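PDB 3V5C: mandelate racemase/muconate lactonizing protein from Paenibacillus sp., which is a magnesium-binding member of the enolase superfamily, probably a sugar-acid dehydratase that removes water from galacturonate. Local coordinates for residues Cys43-Thr51 and Tyr58-Pro66. The protein carries 1 engineered substitution. Sequence-based numbering, arbitrary orientation.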
ATOM      1  N   CYS A  43     -15.200  -2.593   4.400  1.00 13.48           N
ATOM      2  CA  CYS A  43     -14.075  -1.675   4.205  1.00 14.24           C
ATOM      3  C   CYS A  43     -14.575  -0.254   4.324  1.00 13.67           C
ATOM      4  O   CYS A  43     -15.717   0.035   3.963  1.00 14.52           O
ATOM      5  CB  CYS A  43     -13.431  -1.857   2.819  1.00 12.28           C
ATOM      6  SG  CYS A  43     -12.742  -3.481   2.519  1.00 15.77           S
ATOM      7  N   THR A  44     -13.722   0.633   4.830  1.00 11.88           N
ATOM      8  CA  THR A  44     -14.043   2.051   4.808  1.00 12.51           C
ATOM      9  C   THR A  44     -12.865   2.857   4.314  1.00 10.39           C
ATOM     10  O   THR A  44     -11.719   2.385   4.328  1.00 13.68           O
ATOM     11  CB  THR A  44     -14.454   2.588   6.187  1.00 19.62           C
ATOM     12  OG1 THR A  44     -13.369   2.432   7.111  1.00 18.73           O
ATOM     13  CG2 THR A  44     -15.667   1.846   6.704  1.00 19.09           C
ATOM     14  N   VAL A  45     -13.167   4.070   3.857  1.00 10.94           N
ATOM     15  CA  VAL A  45     -12.152   5.050   3.480  1.00 11.12           C
ATOM     16  C   VAL A  45     -12.585   6.430   3.974  1.00 12.61           C
ATOM     17  O   VAL A  45     -13.641   6.952   3.578  1.00 11.03           O
ATOM     18  CB  VAL A  45     -11.952   5.127   1.958  1.00 11.73           C
ATOM     19  CG1 VAL A  45     -10.911   6.210   1.607  1.00 11.87           C
ATOM     20  CG2 VAL A  45     -11.525   3.767   1.390  1.00 13.86           C
ATOM     21  N   ASP A  46     -11.776   7.033   4.839  1.00 12.24           N
ATOM     22  CA  ASP A  46     -12.030   8.419   5.228  1.00 11.50           C
ATOM     23  C   ASP A  46     -11.540   9.362   4.117  1.00 12.59           C
ATOM     24  O   ASP A  46     -10.394   9.269   3.645  1.00 11.77           O
ATOM     25  CB  ASP A  46     -11.323   8.748   6.542  1.00 13.46           C
ATOM     26  CG  ASP A  46     -11.967   8.087   7.753  1.00 16.63           C
ATOM     27  OD1 ASP A  46     -13.029   7.432   7.608  1.00 17.92           O
ATOM     28  OD2 ASP A  46     -11.401   8.250   8.864  1.00 18.77           O
ATOM     29  N   ILE A  47     -12.421  10.253   3.682  1.00 10.73           N
ATOM     30  CA  ILE A  47     -12.142  11.100   2.531  1.00 10.88           C
ATOM     31  C   ILE A  47     -12.373  12.559   2.894  1.00 12.59           C
ATOM     32  O   ILE A  47     -13.274  12.873   3.667  1.00 13.87           O
ATOM     33  CB  ILE A  47     -13.078  10.710   1.362  1.00 11.03           C
ATOM     34  CG1 ILE A  47     -12.677   9.342   0.793  1.00 14.26           C
ATOM     35  CG2 ILE A  47     -13.108  11.787   0.273  1.00 21.67           C
ATOM     36  CD1 ILE A  47     -11.368   9.344   0.064  1.00 15.52           C
ATOM     37  N   ALA A  48     -11.542  13.440   2.357  1.00 11.94           N
ATOM     38  CA  ALA A  48     -11.839  14.862   2.397  1.00 13.04           C
ATOM     39  C   ALA A  48     -12.003  15.394   0.983  1.00 13.68           C
ATOM     40  O   ALA A  48     -11.360  14.932   0.039  1.00 11.59           O
ATOM     41  CB  ALA A  48     -10.741  15.636   3.124  1.00 13.62           C
ATOM     42  N   ARG A  49     -12.858  16.399   0.856  1.00 12.33           N
ATOM     43  CA  ARG A  49     -13.048  17.135  -0.370  1.00 13.06           C
ATOM     44  C   ARG A  49     -12.588  18.570  -0.077  1.00 13.07           C
ATOM     45  O   ARG A  49     -13.109  19.216   0.835  1.00 12.19           O
ATOM     46  CB  ARG A  49     -14.532  17.106  -0.748  1.00 17.61           C
ATOM     47  CG  ARG A  49     -14.917  17.927  -1.972  1.00 16.46           C
ATOM     48  CD  ARG A  49     -16.322  17.519  -2.461  1.00 15.41           C
ATOM     49  NE  ARG A  49     -17.406  18.012  -1.608  1.00 15.76           N
ATOM     50  CZ  ARG A  49     -18.659  17.549  -1.642  1.00 13.48           C
ATOM     51  NH1 ARG A  49     -19.586  18.079  -0.854  1.00 12.77           N
ATOM     52  NH2 ARG A  49     -18.987  16.553  -2.458  1.00 14.41           N
ATOM     53  N   ILE A  50     -11.591  19.049  -0.807  1.00 11.56           N
ATOM     54  CA  ILE A  50     -11.113  20.421  -0.600  1.00 11.22           C
ATOM     55  C   ILE A  50     -11.539  21.283  -1.781  1.00 13.44           C
ATOM     56  O   ILE A  50     -11.556  20.826  -2.923  1.00 14.30           O
ATOM     57  CB  ILE A  50      -9.569  20.459  -0.401  1.00 11.10           C
ATOM     58  CG1 ILE A  50      -9.095  21.822   0.123  1.00 11.60           C
ATOM     59  CG2 ILE A  50      -8.818  20.060  -1.692  1.00  9.57           C
ATOM     60  CD1 ILE A  50      -7.636  21.808   0.609  1.00 14.22           C
ATOM     61  N   THR A  51     -11.891  22.539  -1.516  1.00 12.99           N
ATOM     62  CA  THR A  51     -12.226  23.452  -2.605  1.00 11.55           C
ATOM     63  C   THR A  51     -11.241  24.606  -2.558  1.00 12.64           C
ATOM     64  O   THR A  51     -11.109  25.260  -1.528  1.00 15.98           O
ATOM     65  CB  THR A  51     -13.644  24.019  -2.444  1.00 15.12           C
ATOM     66  OG1 THR A  51     -14.605  22.949  -2.378  1.00 15.27           O
ATOM     67  CG2 THR A  51     -13.979  24.926  -3.628  1.00 15.78           C
ATOM     68  N   TYR A  58     -10.397  15.593  -4.283  1.00  9.96           N
ATOM     69  CA  TYR A  58     -10.805  14.569  -3.334  1.00 10.08           C
ATOM     70  C   TYR A  58      -9.609  13.697  -2.944  1.00  9.95           C
ATOM     71  O   TYR A  58      -8.739  13.411  -3.774  1.00  9.60           O
ATOM     72  CB  TYR A  58     -11.803  13.633  -4.014  1.00 11.97           C
ATOM     73  CG  TYR A  58     -13.239  14.108  -4.108  1.00 11.85           C
ATOM     74  CD1 TYR A  58     -14.172  13.732  -3.139  1.00 11.92           C
ATOM     75  CD2 TYR A  58     -13.688  14.849  -5.200  1.00 17.00           C
ATOM     76  CE1 TYR A  58     -15.495  14.117  -3.221  1.00 14.36           C
ATOM     77  CE2 TYR A  58     -15.040  15.249  -5.287  1.00 12.80           C
ATOM     78  CZ  TYR A  58     -15.921  14.880  -4.296  1.00 14.20           C
ATOM     79  OH  TYR A  58     -17.251  15.245  -4.355  1.00 17.77           O
ATOM     80  N   GLY A  59      -9.582  13.222  -1.705  1.00 11.76           N
ATOM     81  CA  GLY A  59      -8.601  12.202  -1.356  1.00 13.23           C
ATOM     82  C   GLY A  59      -8.689  11.682   0.060  1.00 10.39           C
ATOM     83  O   GLY A  59      -9.449  12.194   0.873  1.00  9.94           O
ATOM     84  N   SER A  60      -7.908  10.644   0.347  1.00  9.55           N
ATOM     85  CA  SER A  60      -7.733  10.154   1.719  1.00 10.96           C
ATOM     86  C   SER A  60      -7.408  11.309   2.661  1.00 13.05           C
ATOM     87  O   SER A  60      -6.693  12.241   2.289  1.00 10.90           O
ATOM     88  CB  SER A  60      -6.596   9.130   1.747  1.00 10.45           C
ATOM     89  OG  SER A  60      -6.180   8.851   3.076  1.00 11.50           O
ATOM     90  N   SER A  61      -7.961  11.264   3.863  1.00 10.45           N
ATOM     91  CA  SER A  61      -7.612  12.250   4.884  1.00 12.17           C
ATOM     92  C   SER A  61      -7.665  11.564   6.236  1.00 11.78           C
ATOM     93  O   SER A  61      -8.677  10.932   6.557  1.00 13.04           O
ATOM     94  CB  SER A  61      -8.591  13.430   4.850  1.00 12.00           C
ATOM     95  OG  SER A  61      -8.341  14.313   5.939  1.00 12.17           O
ATOM     96  N   ILE A  62      -6.589  11.667   7.018  1.00 11.66           N
ATOM     97  CA  ILE A  62      -6.603  11.156   8.384  1.00 13.17           C
ATOM     98  C   ILE A  62      -6.107  12.222   9.349  1.00 15.11           C
ATOM     99  O   ILE A  62      -5.432  13.175   8.945  1.00 14.12           O
ATOM    100  CB  ILE A  62      -5.794   9.846   8.533  1.00 15.61           C
ATOM    101  CG1 ILE A  62      -4.305  10.092   8.296  1.00 14.27           C
ATOM    102  CG2 ILE A  62      -6.357   8.765   7.587  1.00 15.05           C
ATOM    103  CD1 ILE A  62      -3.396   8.932   8.759  1.00 15.95           C
ATOM    104  N   HIS A  63      -6.465  12.061  10.621  1.00 16.50           N
ATOM    105  CA  HIS A  63      -6.007  12.956  11.681  1.00 14.84           C
ATOM    106  C   HIS A  63      -6.468  14.396  11.464  1.00 18.22           C
ATOM    107  O   HIS A  63      -5.748  15.332  11.811  1.00 18.67           O
ATOM    108  CB  HIS A  63      -4.482  12.931  11.768  1.00 16.72           C
ATOM    109  CG  HIS A  63      -3.921  11.622  12.220  1.00 20.76           C
ATOM    110  ND1 HIS A  63      -4.665  10.465  12.260  1.00 29.78           N
ATOM    111  CD2 HIS A  63      -2.684  11.290  12.661  1.00 30.21           C
ATOM    112  CE1 HIS A  63      -3.911   9.472  12.700  1.00 25.70           C
ATOM    113  NE2 HIS A  63      -2.705   9.947  12.952  1.00 31.59           N
ATOM    114  N   MET A  64      -7.637  14.581  10.864  1.00 15.84           N
ATOM    115  CA  MET A  64      -8.162  15.935  10.669  1.00 15.05           C
ATOM    116  C   MET A  64      -9.468  16.109  11.421  1.00 16.78           C
ATOM    117  O   MET A  64     -10.397  15.331  11.232  1.00 19.62           O
ATOM    118  CB  MET A  64      -8.406  16.226   9.188  1.00 15.60           C
ATOM    119  CG  MET A  64      -8.902  17.640   8.929  1.00 14.40           C
ATOM    120  SD  MET A  64      -8.769  18.139   7.203  1.00 14.43           S
ATOM    121  CE  MET A  64      -9.928  17.024   6.405  1.00 15.88           C
ATOM    122  N   THR A  65      -9.540  17.139  12.261  1.00 17.81           N
ATOM    123  CA  THR A  65     -10.791  17.506  12.919  1.00 17.94           C
ATOM    124  C   THR A  65     -11.363  18.759  12.265  1.00 16.94           C
ATOM    125  O   THR A  65     -10.655  19.469  11.563  1.00 18.15           O
ATOM    126  CB  THR A  65     -10.567  17.805  14.405  1.00 18.83           C
ATOM    127  OG1 THR A  65      -9.663  18.907  14.533  1.00 21.82           O
ATOM    128  CG2 THR A  65      -9.964  16.579  15.094  1.00 24.94           C
ATOM    129  N   PRO A  66     -12.652  19.043  12.497  1.00 18.68           N
ATOM    130  CA  PRO A  66     -13.185  20.308  11.968  1.00 18.13           C
ATOM    131  C   PRO A  66     -12.399  21.503  12.493  1.00 19.58           C
ATOM    132  O   PRO A  66     -12.215  22.474  11.766  1.00 18.48           O
ATOM    133  CB  PRO A  66     -14.605  20.348  12.533  1.00 20.36           C
ATOM    134  CG  PRO A  66     -14.969  18.920  12.730  1.00 18.21           C
ATOM    135  CD  PRO A  66     -13.704  18.206  13.105  1.00 22.50           C
TER
HETATM  136  O   HOH W   1      -8.307   7.636   4.298  1.00 13.16           O
HETATM  137  O   HOH W   2      -9.779  10.174   9.260  1.00 22.32           O
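Tyr58 lies side by side with Arg49 on one face of an antiparallel hairpin, the Arg49 CG resting over the phenol ring 4.1 Å from its centroid. Because the arginine chain bends at chi3 (74°), its guanidinium turns 82° from the ring plane and sends NH2 edge-on to Tyr58 OH, at 2.9 Å and almost straight. Asp371 also binds that hydroxyl, while Glu18 and Thr375 take other guanidinium nitrogens; a phenylalanine at Tyr58 would probably keep the CH-pi packing but leave Arg49 NH2 and Asp371 without their shared hydroxyl. Gly59 pairs with Ala48 through two backbone bonds, Ala48 N to Gly59 O at 2.9 Å and Gly59 N to Ala48 O at 3.0 Å. Ile47 brings CD1 within 3.5 Å of Gly59 O. At Ser60 the CB turns away from strand 42-52, yet a water joins its OG to Asp46 O, the carbonyl that Ser61 N also reaches, from above its plane. Ser61 CB packs on Ala48 CB at 3.5 Å, its OG being bonded to Gln94 O, and a second water donates to both Ser61 O and Asp46 OD2, while OD1 forms a salt bridge with Lys21. Farther on, Met64 curls its CE methyl onto Ala48 CB at 3.7 Å. The hairpin belongs to the antiparallel sheet of the enolase-type N-terminal domain: strand 14-30 pairs along the other edge of strand 42-52, helix 92-107 packs against Ser60 and Met64, and helix 371-380 against Arg49 and Tyr58.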